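Local coordinates for PUA domain-containing protein (Archaeoglobus fulgidus DSM 4304, PDB 2Q07) that probably binds RNA as the carboxy-terminal part, ending in a PUA domain, of an archaeosine synthase-like protein linked to tRNA modification, at residues I65-V70 with F99-L104; Y25-S29 with N59-I63; I217-A223 with I269-G273; Y179-I183 with N229-V233. All blocks are in the same frame, centred on the assembly; numbering follows the deposited sequence.

Contact 1 of 4, residues I65-V70 with F99-L104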
loop_
_atom_site.group_PDB
_atom_site.type_symbol
_atom_site.label_atom_id
_atom_site.label_comp_id
_atom_site.label_asym_id
_atom_site.label_seq_id
_atom_site.Cartn_x
_atom_site.Cartn_y
_atom_site.Cartn_z
ATOM N N ILE A 65 11.252 3.675 -7.623
ATOM C CA ILE A 65 11.019 3.650 -9.066
ATOM C C ILE A 65 11.306 2.248 -9.603
ATOM O O ILE A 65 12.369 1.674 -9.350
ATOM C CB ILE A 65 11.930 4.651 -9.818
ATOM C CG1 ILE A 65 11.641 6.084 -9.359
ATOM C CG2 ILE A 65 11.714 4.525 -11.323
ATOM C CD1 ILE A 65 12.604 7.109 -9.912
ATOM N N SER A 66 10.342 1.705 -10.339
ATOM C CA SER A 66 10.473 0.385 -10.935
ATOM C C SER A 66 9.797 0.401 -12.305
ATOM O O SER A 66 9.513 1.468 -12.854
ATOM C CB SER A 66 9.813 -0.664 -10.034
ATOM O OG SER A 66 10.115 -1.972 -10.478
ATOM N N SER A 67 9.543 -0.778 -12.859
ATOM C CA SER A 67 8.883 -0.882 -14.156
ATOM C C SER A 67 8.039 -2.153 -14.221
ATOM O O SER A 67 8.541 -3.253 -13.996
ATOM C CB SER A 67 9.910 -0.890 -15.288
ATOM O OG SER A 67 9.260 -0.959 -16.548
ATOM N N PRO A 68 6.746 -2.014 -14.550
ATOM C CA PRO A 68 6.057 -0.760 -14.865
ATOM C C PRO A 68 5.598 0.014 -13.632
ATOM O O PRO A 68 5.098 1.132 -13.747
ATOM C CB PRO A 68 4.846 -1.214 -15.686
ATOM C CG PRO A 68 4.981 -2.737 -15.806
ATOM C CD PRO A 68 5.815 -3.144 -14.644
ATOM N N LEU A 69 5.782 -0.574 -12.457
ATOM C CA LEU A 69 5.315 0.053 -11.234
ATOM C C LEU A 69 6.161 1.118 -10.552
ATOM O O LEU A 69 7.374 0.992 -10.399
ATOM C CB LEU A 69 4.966 -1.023 -10.198
ATOM C CG LEU A 69 3.748 -1.906 -10.485
ATOM C CD1 LEU A 69 3.599 -2.924 -9.370
ATOM C CD2 LEU A 69 2.485 -1.049 -10.592
ATOM N N VAL A 70 5.470 2.176 -10.157
ATOM C CA VAL A 70 6.029 3.282 -9.407
ATOM C C VAL A 70 5.363 3.005 -8.064
ATOM O O VAL A 70 4.136 2.912 -7.999
ATOM C CB VAL A 70 5.533 4.625 -9.936
ATOM C CG1 VAL A 70 5.982 5.730 -8.996
ATOM C CG2 VAL A 70 6.056 4.853 -11.359
ATOM N N PHE A 99 6.084 5.920 -19.860
ATOM C CA PHE A 99 5.034 5.366 -19.013
ATOM C C PHE A 99 5.340 5.517 -17.525
ATOM O O PHE A 99 4.473 5.923 -16.754
ATOM C CB PHE A 99 4.816 3.880 -19.321
ATOM C CG PHE A 99 3.686 3.260 -18.541
ATOM C CD1 PHE A 99 2.360 3.456 -18.929
ATOM C CD2 PHE A 99 3.944 2.484 -17.418
ATOM C CE1 PHE A 99 1.308 2.883 -18.206
ATOM C CE2 PHE A 99 2.899 1.910 -16.690
ATOM C CZ PHE A 99 1.576 2.110 -17.086
ATOM N N VAL A 100 6.561 5.183 -17.113
ATOM C CA VAL A 100 6.911 5.300 -15.700
ATOM C C VAL A 100 6.932 6.765 -15.237
ATOM O O VAL A 100 6.510 7.076 -14.125
ATOM C CB VAL A 100 8.277 4.644 -15.383
ATOM C CG1 VAL A 100 8.576 4.781 -13.905
ATOM C CG2 VAL A 100 8.253 3.172 -15.756
ATOM N N ALA A 101 7.418 7.659 -16.091
ATOM C CA ALA A 101 7.461 9.082 -15.765
ATOM C C ALA A 101 6.041 9.611 -15.537
ATOM O O ALA A 101 5.797 10.383 -14.618
ATOM C CB ALA A 101 8.129 9.857 -16.904
ATOM N N GLY A 102 5.112 9.190 -16.393
ATOM C CA GLY A 102 3.729 9.624 -16.279
ATOM C C GLY A 102 3.153 9.353 -14.901
ATOM O O GLY A 102 2.579 10.252 -14.280
ATOM N N TRP A 103 3.310 8.121 -14.418
ATOM C CA TRP A 103 2.803 7.765 -13.099
ATOM C C TRP A 103 3.587 8.386 -11.953
ATOM O O TRP A 103 2.996 8.858 -10.975
ATOM C CB TRP A 103 2.739 6.241 -12.945
ATOM C CG TRP A 103 1.538 5.683 -13.656
ATOM C CD1 TRP A 103 1.530 4.919 -14.788
ATOM C CD2 TRP A 103 0.165 5.944 -13.338
ATOM N NE1 TRP A 103 0.231 4.696 -15.199
ATOM C CE2 TRP A 103 -0.624 5.313 -14.326
ATOM C CE3 TRP A 103 -0.476 6.656 -12.313
ATOM C CZ2 TRP A 103 -2.029 5.371 -14.320
ATOM C CZ3 TRP A 103 -1.870 6.715 -12.306
ATOM C CH2 TRP A 103 -2.630 6.072 -13.308
ATOM N N LEU A 104 4.914 8.413 -12.076
ATOM C CA LEU A 104 5.741 9.003 -11.031
ATOM C C LEU A 104 5.334 10.458 -10.803
ATOM O O LEU A 104 5.235 10.913 -9.651
ATOM C CB LEU A 104 7.228 8.940 -11.403
ATOM C CG LEU A 104 8.164 9.701 -10.448
ATOM C CD1 LEU A 104 8.098 9.096 -9.040
ATOM C CD2 LEU A 104 9.601 9.653 -10.973
#
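P68 and V70 lie over V100 and L104 where the irregular link 65-70, with a cis peptide bond before P68, runs beside helix 94-111, the CA atoms of V70 and L104 coming within 6.0 Å. V70 and V100 are at the heart of the contact. V70 CG2 meets V100 CG1 at 3.6 Å and rests against the CB of W103, while V70 CG1, placed opposite the backbone N (chi1 172°), crosses L104 at about a right angle and reaches its CD1 at 4.0 Å. Two short branches suit a residue that must fill the groove between successive helical turns. At the strand end of the loop, I65 sends CG2 to V100 CG1 and its extended CD1 to L104 CD2. At the outer end P68 CB touches F99 CE2 at 3.8 Å, and P68 O lies at the rim of that ring, near its plane; W103 CD1 covers one face. With an alanine at V70, a gap would probably open beside the helix, leaving V100 CG1 and L104 CD1 without the methyls they pack on. Apolar packing thus mainly fastens the loop to a helix covering the mixed sheet, with a hydrogen bond from S67 OG to E96 as a polar tie.

Contact 2 of 4, residues Y25-S29 with N59-I63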
loop_
_atom_site.group_PDB
_atom_site.type_symbol
_atom_site.label_atom_id
_atom_site.label_comp_id
_atom_site.label_asym_id
_atom_site.label_seq_id
_atom_site.Cartn_x
_atom_site.Cartn_y
_atom_site.Cartn_z
ATOM N N TYR A 25 -3.009 8.041 -1.324
ATOM C CA TYR A 25 -1.676 8.528 -0.970
ATOM C C TYR A 25 -1.664 9.791 -0.114
ATOM O O TYR A 25 -2.102 10.846 -0.557
ATOM C CB TYR A 25 -0.883 8.768 -2.257
ATOM C CG TYR A 25 0.584 9.064 -2.065
ATOM C CD1 TYR A 25 1.330 8.412 -1.078
ATOM C CD2 TYR A 25 1.240 9.966 -2.898
ATOM C CE1 TYR A 25 2.697 8.655 -0.928
ATOM C CE2 TYR A 25 2.599 10.216 -2.761
ATOM C CZ TYR A 25 3.323 9.561 -1.776
ATOM O OH TYR A 25 4.669 9.810 -1.640
ATOM N N LYS A 26 -1.167 9.686 1.112
ATOM C CA LYS A 26 -1.100 10.863 1.984
ATOM C C LYS A 26 0.271 11.028 2.633
ATOM O O LYS A 26 0.588 10.379 3.625
ATOM C CB LYS A 26 -2.191 10.800 3.060
ATOM C CG LYS A 26 -3.585 10.563 2.487
ATOM C CD LYS A 26 -4.668 10.700 3.549
ATOM C CE LYS A 26 -6.014 10.216 3.026
ATOM N NZ LYS A 26 -5.985 8.751 2.680
ATOM N N PRO A 27 1.101 11.914 2.069
ATOM C CA PRO A 27 2.454 12.197 2.564
ATOM C C PRO A 27 2.476 12.765 3.982
ATOM O O PRO A 27 1.472 13.275 4.480
ATOM C CB PRO A 27 2.987 13.208 1.548
ATOM C CG PRO A 27 2.261 12.844 0.293
ATOM C CD PRO A 27 0.856 12.614 0.795
ATOM N N PHE A 28 3.632 12.668 4.628
ATOM C CA PHE A 28 3.812 13.205 5.970
ATOM C C PHE A 28 4.987 14.185 5.949
ATOM O O PHE A 28 5.350 14.764 6.977
ATOM C CB PHE A 28 4.086 12.071 6.959
ATOM C CG PHE A 28 5.306 11.253 6.627
ATOM C CD1 PHE A 28 6.585 11.711 6.956
ATOM C CD2 PHE A 28 5.178 10.024 5.993
ATOM C CE1 PHE A 28 7.714 10.951 6.660
ATOM C CE2 PHE A 28 6.301 9.253 5.691
ATOM C CZ PHE A 28 7.571 9.714 6.025
ATOM N N SER A 29 5.553 14.385 4.759
ATOM C CA SER A 29 6.712 15.265 4.576
ATOM C C SER A 29 6.549 16.133 3.331
ATOM O O SER A 29 5.750 15.824 2.456
ATOM C CB SER A 29 7.977 14.404 4.438
ATOM O OG SER A 29 9.120 15.173 4.085
ATOM N N ASN A 59 13.674 10.571 7.140
ATOM C CA ASN A 59 12.447 11.135 7.700
ATOM C C ASN A 59 11.606 11.878 6.675
ATOM O O ASN A 59 10.883 12.817 7.012
ATOM C CB ASN A 59 12.748 12.077 8.867
ATOM C CG ASN A 59 13.114 11.336 10.131
ATOM O OD1 ASN A 59 12.597 10.255 10.397
ATOM N ND2 ASN A 59 13.996 11.923 10.926
ATOM N N VAL A 60 11.721 11.466 5.422
ATOM C CA VAL A 60 10.929 12.057 4.360
ATOM C C VAL A 60 10.250 10.900 3.646
ATOM O O VAL A 60 10.622 9.746 3.847
ATOM C CB VAL A 60 11.799 12.844 3.374
ATOM C CG1 VAL A 60 12.508 13.990 4.110
ATOM C CG2 VAL A 60 12.803 11.912 2.708
ATOM N N ASN A 61 9.250 11.210 2.831
ATOM C CA ASN A 61 8.517 10.190 2.087
ATOM C C ASN A 61 9.418 9.535 1.055
ATOM O O ASN A 61 10.378 10.151 0.580
ATOM C CB ASN A 61 7.305 10.824 1.403
ATOM C CG ASN A 61 6.107 10.918 2.325
ATOM O OD1 ASN A 61 5.373 9.939 2.503
ATOM N ND2 ASN A 61 5.906 12.091 2.931
ATOM N N GLU A 62 9.094 8.294 0.696
ATOM C CA GLU A 62 9.897 7.543 -0.260
ATOM C C GLU A 62 9.064 6.952 -1.381
ATOM O O GLU A 62 7.950 6.486 -1.169
ATOM C CB GLU A 62 10.627 6.392 0.445
ATOM C CG GLU A 62 11.669 6.811 1.471
ATOM C CD GLU A 62 11.959 5.701 2.478
ATOM O OE1 GLU A 62 11.016 5.279 3.183
ATOM O OE2 GLU A 62 13.122 5.247 2.563
ATOM N N ILE A 63 9.613 6.978 -2.581
ATOM C CA ILE A 63 8.940 6.386 -3.718
ATOM C C ILE A 63 9.999 5.545 -4.406
ATOM O O ILE A 63 11.086 6.029 -4.706
ATOM C CB ILE A 63 8.397 7.454 -4.682
ATOM C CG1 ILE A 63 7.248 8.220 -4.011
ATOM C CG2 ILE A 63 7.941 6.797 -5.983
ATOM C CD1 ILE A 63 6.675 9.326 -4.849
HETATM O O HOH W 1 5.944 8.117 0.002
#
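F28 and N61 lie flank to flank, their side chains running opposite ways, where the loop leading into strand 31-36 runs beside the start of strand 61-65, its parallel neighbour in the mixed sheet of the alpha/beta domain. One end of the N61 amide sits over the centre of the F28 ring, with the two planes 39° apart. That end also lies close to the backbone nitrogens of F28 and S29, consistent with an acceptor facing them. Asparagine suits the place, being flat enough for the ring and carrying both a donor and an acceptor. The ring is swung there by its first torsion (chi1 59°), which sets CG between the backbone N and the carbonyl carbon; F28 CE1 then meets N59 O at the ring edge, 3.7 Å away. S29 turns its small side chain toward V60, OG lying 3.6 Å from V60 CG1, while the hydroxyl bonds to T31 N. Backbone bonds from N61 to T31 and L33 fix the strand, and F107 meets the Y25 ring edge-to-face. The long reach of tyrosine brings Y25 OH up against the end of I63, 3.8 Å from I63 CD1. A water in the ring plane, 2.7 Å from Y25 OH, donates a hydrogen bond to E62 O at 2.8 Å.

Contact 3 of 4, residues I217-A223 with I269-G273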
loop_
_atom_site.group_PDB
_atom_site.type_symbol
_atom_site.label_atom_id
_atom_site.label_comp_id
_atom_site.label_asym_id
_atom_site.label_seq_id
_atom_site.Cartn_x
_atom_site.Cartn_y
_atom_site.Cartn_z
ATOM N N ILE A 217 -8.231 -8.591 8.331
ATOM C CA ILE A 217 -8.855 -7.827 9.415
ATOM C C ILE A 217 -9.618 -8.722 10.378
ATOM O O ILE A 217 -10.049 -9.811 10.006
ATOM C CB ILE A 217 -9.850 -6.779 8.878
ATOM C CG1 ILE A 217 -10.936 -7.478 8.053
ATOM C CG2 ILE A 217 -9.106 -5.726 8.057
ATOM C CD1 ILE A 217 -12.073 -6.568 7.610
ATOM N N TYR A 218 -9.804 -8.248 11.607
ATOM C CA TYR A 218 -10.518 -9.022 12.608
ATOM C C TYR A 218 -11.843 -8.415 13.067
ATOM O O TYR A 218 -12.407 -7.590 12.363
ATOM C CB TYR A 218 -9.570 -9.340 13.762
ATOM C CG TYR A 218 -8.371 -10.116 13.235
ATOM C CD1 TYR A 218 -7.230 -9.449 12.780
ATOM C CD2 TYR A 218 -8.428 -11.497 13.075
ATOM C CE1 TYR A 218 -6.179 -10.141 12.177
ATOM C CE2 TYR A 218 -7.382 -12.205 12.468
ATOM C CZ TYR A 218 -6.264 -11.517 12.021
ATOM O OH TYR A 218 -5.244 -12.191 11.403
ATOM N N GLU A 219 -12.336 -8.814 14.237
ATOM C CA GLU A 219 -13.650 -8.370 14.712
ATOM C C GLU A 219 -14.055 -6.899 14.736
ATOM O O GLU A 219 -15.066 -6.531 14.145
ATOM C CB GLU A 219 -13.946 -8.963 16.096
ATOM C CG GLU A 219 -15.451 -9.105 16.351
ATOM C CD GLU A 219 -15.803 -9.476 17.788
ATOM O OE1 GLU A 219 -15.040 -10.237 18.421
ATOM O OE2 GLU A 219 -16.859 -9.019 18.275
ATOM N N LYS A 220 -13.293 -6.066 15.430
ATOM C CA LYS A 220 -13.615 -4.645 15.554
ATOM C C LYS A 220 -13.730 -3.921 14.220
ATOM O O LYS A 220 -14.665 -3.147 14.010
ATOM C CB LYS A 220 -12.573 -3.935 16.426
ATOM C CG LYS A 220 -11.824 -4.858 17.369
ATOM C CD LYS A 220 -10.956 -5.829 16.564
ATOM C CE LYS A 220 -10.337 -6.910 17.402
ATOM N NZ LYS A 220 -9.745 -7.923 16.495
ATOM N N ILE A 221 -12.785 -4.170 13.316
ATOM C CA ILE A 221 -12.812 -3.515 12.017
ATOM C C ILE A 221 -13.965 -4.014 11.165
ATOM O O ILE A 221 -14.700 -3.211 10.606
ATOM C CB ILE A 221 -11.485 -3.709 11.245
ATOM C CG1 ILE A 221 -10.349 -3.033 12.016
ATOM C CG2 ILE A 221 -11.608 -3.127 9.848
ATOM C CD1 ILE A 221 -9.034 -2.971 11.272
ATOM N N ALA A 222 -14.105 -5.335 11.066
ATOM C CA ALA A 222 -15.192 -5.953 10.310
ATOM C C ALA A 222 -16.522 -5.411 10.843
ATOM O O ALA A 222 -17.452 -5.157 10.072
ATOM C CB ALA A 222 -15.143 -7.485 10.473
ATOM N N ALA A 223 -16.593 -5.244 12.164
ATOM C CA ALA A 223 -17.784 -4.723 12.833
ATOM C C ALA A 223 -18.040 -3.304 12.353
ATOM O O ALA A 223 -19.174 -2.933 12.054
ATOM C CB ALA A 223 -17.589 -4.735 14.353
ATOM N N ILE A 269 -24.724 -14.182 12.838
ATOM C CA ILE A 269 -23.285 -13.982 12.772
ATOM C C ILE A 269 -22.841 -13.036 11.672
ATOM O O ILE A 269 -23.616 -12.635 10.799
ATOM C CB ILE A 269 -22.524 -15.317 12.504
ATOM C CG1 ILE A 269 -22.890 -15.848 11.117
ATOM C CG2 ILE A 269 -22.870 -16.366 13.551
ATOM C CD1 ILE A 269 -22.013 -16.983 10.648
ATOM N N PHE A 270 -21.566 -12.679 11.742
ATOM C CA PHE A 270 -20.939 -11.871 10.718
ATOM C C PHE A 270 -19.511 -12.388 10.670
ATOM O O PHE A 270 -19.020 -12.949 11.649
ATOM C CB PHE A 270 -21.031 -10.367 11.025
ATOM C CG PHE A 270 -20.189 -9.900 12.171
ATOM C CD1 PHE A 270 -18.992 -9.221 11.937
ATOM C CD2 PHE A 270 -20.626 -10.057 13.482
ATOM C CE1 PHE A 270 -18.251 -8.703 12.986
ATOM C CE2 PHE A 270 -19.897 -9.542 14.545
ATOM C CZ PHE A 270 -18.706 -8.861 14.301
ATOM N N GLY A 271 -18.871 -12.261 9.515
ATOM C CA GLY A 271 -17.514 -12.752 9.390
ATOM C C GLY A 271 -16.668 -12.048 8.349
ATOM O O GLY A 271 -17.071 -11.049 7.756
ATOM N N VAL A 272 -15.475 -12.589 8.144
ATOM C CA VAL A 272 -14.511 -12.043 7.202
ATOM C C VAL A 272 -14.194 -13.109 6.160
ATOM O O VAL A 272 -14.111 -14.288 6.488
ATOM C CB VAL A 272 -13.200 -11.657 7.932
ATOM C CG1 VAL A 272 -12.160 -11.190 6.929
ATOM C CG2 VAL A 272 -13.476 -10.567 8.960
ATOM N N GLY A 273 -14.030 -12.686 4.911
ATOM C CA GLY A 273 -13.702 -13.617 3.847
ATOM C C GLY A 273 -13.116 -12.927 2.626
ATOM O O GLY A 273 -12.986 -11.702 2.587
#
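A223 N, which touches the ring of F270 across the contact, gives its proton to E219 O at 2.8 Å in the first turn of helix 219-227. F270 CE1 comes within 3.9 Å of that nitrogen. The ring reaches the helix because its CG stands between the backbone N and the carbonyl carbon (chi1 70°); A222 CB lies at its edge, and the extended chain of E219 crosses it at about a right angle, CG 3.9 Å from F270 CZ. Alanines suit this side of the helix, their single methyls letting a broad ring settle close. Just past G271, V272 points the same way as F270, as alternation along a strand requires. Its CG2 sits 3.8 Å from A222 CB and 3.7 Å from I217 O, while CG1 meets I217 CG1 at 4.1 Å. A glycine here would probably leave A222 and I217 facing a gap at the helix start. V261 and V263 of the adjoining strand extend the same apolar surface, and F297 of the other neighbouring strand meets the F270 ring. The helix runs across strand 270-273 at 101°, a nearly perpendicular helix-on-sheet packing through which the pre-PUA segment abuts the PUA beta sheet.

Contact 4 of 4, residues Y179-I183 with N229-V233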
loop_
_atom_site.group_PDB
_atom_site.type_symbol
_atom_site.label_atom_id
_atom_site.label_comp_id
_atom_site.label_asym_id
_atom_site.label_seq_id
_atom_site.Cartn_x
_atom_site.Cartn_y
_atom_site.Cartn_z
ATOM N N TYR A 179 -6.334 1.938 1.370
ATOM C CA TYR A 179 -6.355 1.296 0.062
ATOM C C TYR A 179 -7.508 0.280 -0.055
ATOM O O TYR A 179 -8.379 0.389 -0.921
ATOM C CB TYR A 179 -5.013 0.583 -0.169
ATOM C CG TYR A 179 -4.837 -0.004 -1.551
ATOM C CD1 TYR A 179 -4.196 0.718 -2.558
ATOM C CD2 TYR A 179 -5.333 -1.272 -1.862
ATOM C CE1 TYR A 179 -4.054 0.201 -3.836
ATOM C CE2 TYR A 179 -5.198 -1.804 -3.144
ATOM C CZ TYR A 179 -4.559 -1.057 -4.125
ATOM O OH TYR A 179 -4.439 -1.551 -5.396
ATOM N N GLN A 180 -7.504 -0.701 0.838
ATOM C CA GLN A 180 -8.501 -1.773 0.836
ATOM C C GLN A 180 -9.919 -1.441 1.273
ATOM O O GLN A 180 -10.873 -1.963 0.700
ATOM C CB GLN A 180 -7.999 -2.931 1.692
ATOM C CG GLN A 180 -6.695 -3.525 1.219
ATOM C CD GLN A 180 -6.121 -4.506 2.214
ATOM O OE1 GLN A 180 -6.796 -5.442 2.633
ATOM N NE2 GLN A 180 -4.865 -4.303 2.589
ATOM N N PHE A 181 -10.067 -0.576 2.269
ATOM C CA PHE A 181 -11.395 -0.254 2.787
ATOM C C PHE A 181 -11.777 1.217 2.812
ATOM O O PHE A 181 -12.920 1.550 3.133
ATOM C CB PHE A 181 -11.534 -0.812 4.210
ATOM C CG PHE A 181 -11.095 -2.237 4.347
ATOM C CD1 PHE A 181 -9.945 -2.556 5.067
ATOM C CD2 PHE A 181 -11.816 -3.262 3.744
ATOM C CE1 PHE A 181 -9.517 -3.866 5.187
ATOM C CE2 PHE A 181 -11.396 -4.589 3.856
ATOM C CZ PHE A 181 -10.244 -4.890 4.578
ATOM N N GLY A 182 -10.838 2.103 2.492
ATOM C CA GLY A 182 -11.158 3.515 2.503
ATOM C C GLY A 182 -11.410 4.026 3.905
ATOM O O GLY A 182 -12.215 4.938 4.101
ATOM N N ILE A 183 -10.745 3.425 4.891
ATOM C CA ILE A 183 -10.877 3.861 6.282
ATOM C C ILE A 183 -9.490 3.836 6.914
ATOM O O ILE A 183 -8.510 3.436 6.278
ATOM C CB ILE A 183 -11.777 2.916 7.145
ATOM C CG1 ILE A 183 -11.014 1.631 7.494
ATOM C CG2 ILE A 183 -13.074 2.580 6.412
ATOM C CD1 ILE A 183 -11.819 0.650 8.344
ATOM N N ASN A 229 -22.062 -0.303 6.521
ATOM C CA ASN A 229 -22.565 -1.068 5.391
ATOM C C ASN A 229 -21.713 -0.966 4.129
ATOM O O ASN A 229 -22.236 -0.721 3.039
ATOM C CB ASN A 229 -23.997 -0.641 5.072
ATOM C CG ASN A 229 -24.929 -1.821 4.912
ATOM O OD1 ASN A 229 -24.715 -2.682 4.060
ATOM N ND2 ASN A 229 -25.971 -1.872 5.742
ATOM N N ILE A 230 -20.403 -1.145 4.280
ATOM C CA ILE A 230 -19.489 -1.109 3.141
ATOM C C ILE A 230 -18.695 -2.418 3.065
ATOM O O ILE A 230 -18.294 -2.973 4.093
ATOM C CB ILE A 230 -18.520 0.106 3.220
ATOM C CG1 ILE A 230 -17.789 0.125 4.562
ATOM C CG2 ILE A 230 -19.310 1.404 3.034
ATOM C CD1 ILE A 230 -16.752 1.235 4.670
ATOM N N TYR A 231 -18.475 -2.907 1.846
ATOM C CA TYR A 231 -17.770 -4.169 1.629
ATOM C C TYR A 231 -18.490 -5.279 2.385
ATOM O O TYR A 231 -17.877 -6.240 2.854
ATOM C CB TYR A 231 -16.320 -4.081 2.111
ATOM C CG TYR A 231 -15.489 -3.087 1.340
ATOM C CD1 TYR A 231 -15.217 -1.819 1.861
ATOM C CD2 TYR A 231 -14.996 -3.401 0.074
ATOM C CE1 TYR A 231 -14.473 -0.888 1.136
ATOM C CE2 TYR A 231 -14.255 -2.480 -0.659
ATOM C CZ TYR A 231 -13.998 -1.223 -0.122
ATOM O OH TYR A 231 -13.269 -0.304 -0.846
ATOM N N THR A 232 -19.803 -5.133 2.489
ATOM C CA THR A 232 -20.636 -6.090 3.196
ATOM C C THR A 232 -21.490 -6.924 2.253
ATOM O O THR A 232 -21.844 -6.491 1.153
ATOM C CB THR A 232 -21.561 -5.371 4.192
ATOM O OG1 THR A 232 -22.203 -4.270 3.536
ATOM C CG2 THR A 232 -20.763 -4.845 5.381
ATOM N N VAL A 233 -21.812 -8.131 2.696
ATOM C CA VAL A 233 -22.634 -9.038 1.921
ATOM C C VAL A 233 -23.589 -9.745 2.881
ATOM O O VAL A 233 -23.171 -10.318 3.896
ATOM C CB VAL A 233 -21.767 -10.077 1.156
ATOM C CG1 VAL A 233 -20.515 -9.407 0.590
ATOM C CG2 VAL A 233 -21.388 -11.219 2.055
#
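Y231 reaches from the start of the PUA strand 232-235 to the end of helix 168-181, and its contacts with F181 and Q180 follow the ring outward. CB points toward the helix end, and CG lies opposite the carbonyl carbon (chi1 -64°). CD1 is the first atom to touch, 4.1 Å from F181 CD2. Next, CE1 approaches the backbone, 3.5 Å from F181 O and equally near its CA. Beyond it CZ stands 3.3 Å from Q180 O, and OH at the tip is as close to that same carbonyl oxygen. The phenylalanine edge faces one side of the tyrosine ring in a T-shaped pair, with centroids 5.8 Å apart and planes at 85°. Q180 CB covers one face of the F181 ring, over its centre, so F181 is held from its own helix as well. Beside the rings I230 extends CD1 to I183 CG2, 4.3 Å away, and L225 of helix 219-227 backs both I230 and F181. Tyrosine suits its place because its ring supplies the face for F181 while its OH end lies near Q180 O. The pre-PUA and PUA parts thus join through an edge-to-face ring pair and a methyl contact, with the Y231 ring laid against the backbone carbonyls of Q180 and F181.

Overall arrangement
Contacts 1 and 2 belong to the first, alpha/beta part of this chain and share strand 61-65; they touch where I63 CG2 meets V70 CG1 and L104 CD1, although their centres are about 17 Å apart. Along the chain contact 2 closes before contact 1 opens, and both close before contact 4. Contacts 3 and 4 lie together, centres about 11 Å apart, with their segments alternating in sequence; I217 and I221 pack on F181 and I183, so the two form one continuous seam between pre-PUA and PUA regions. Contact 1 lies about 35 Å from contact 3 between centres, across the middle of the chain. Helix 168-181 passes contact 2 and ends in contact 4, linking the alpha/beta part to that seam.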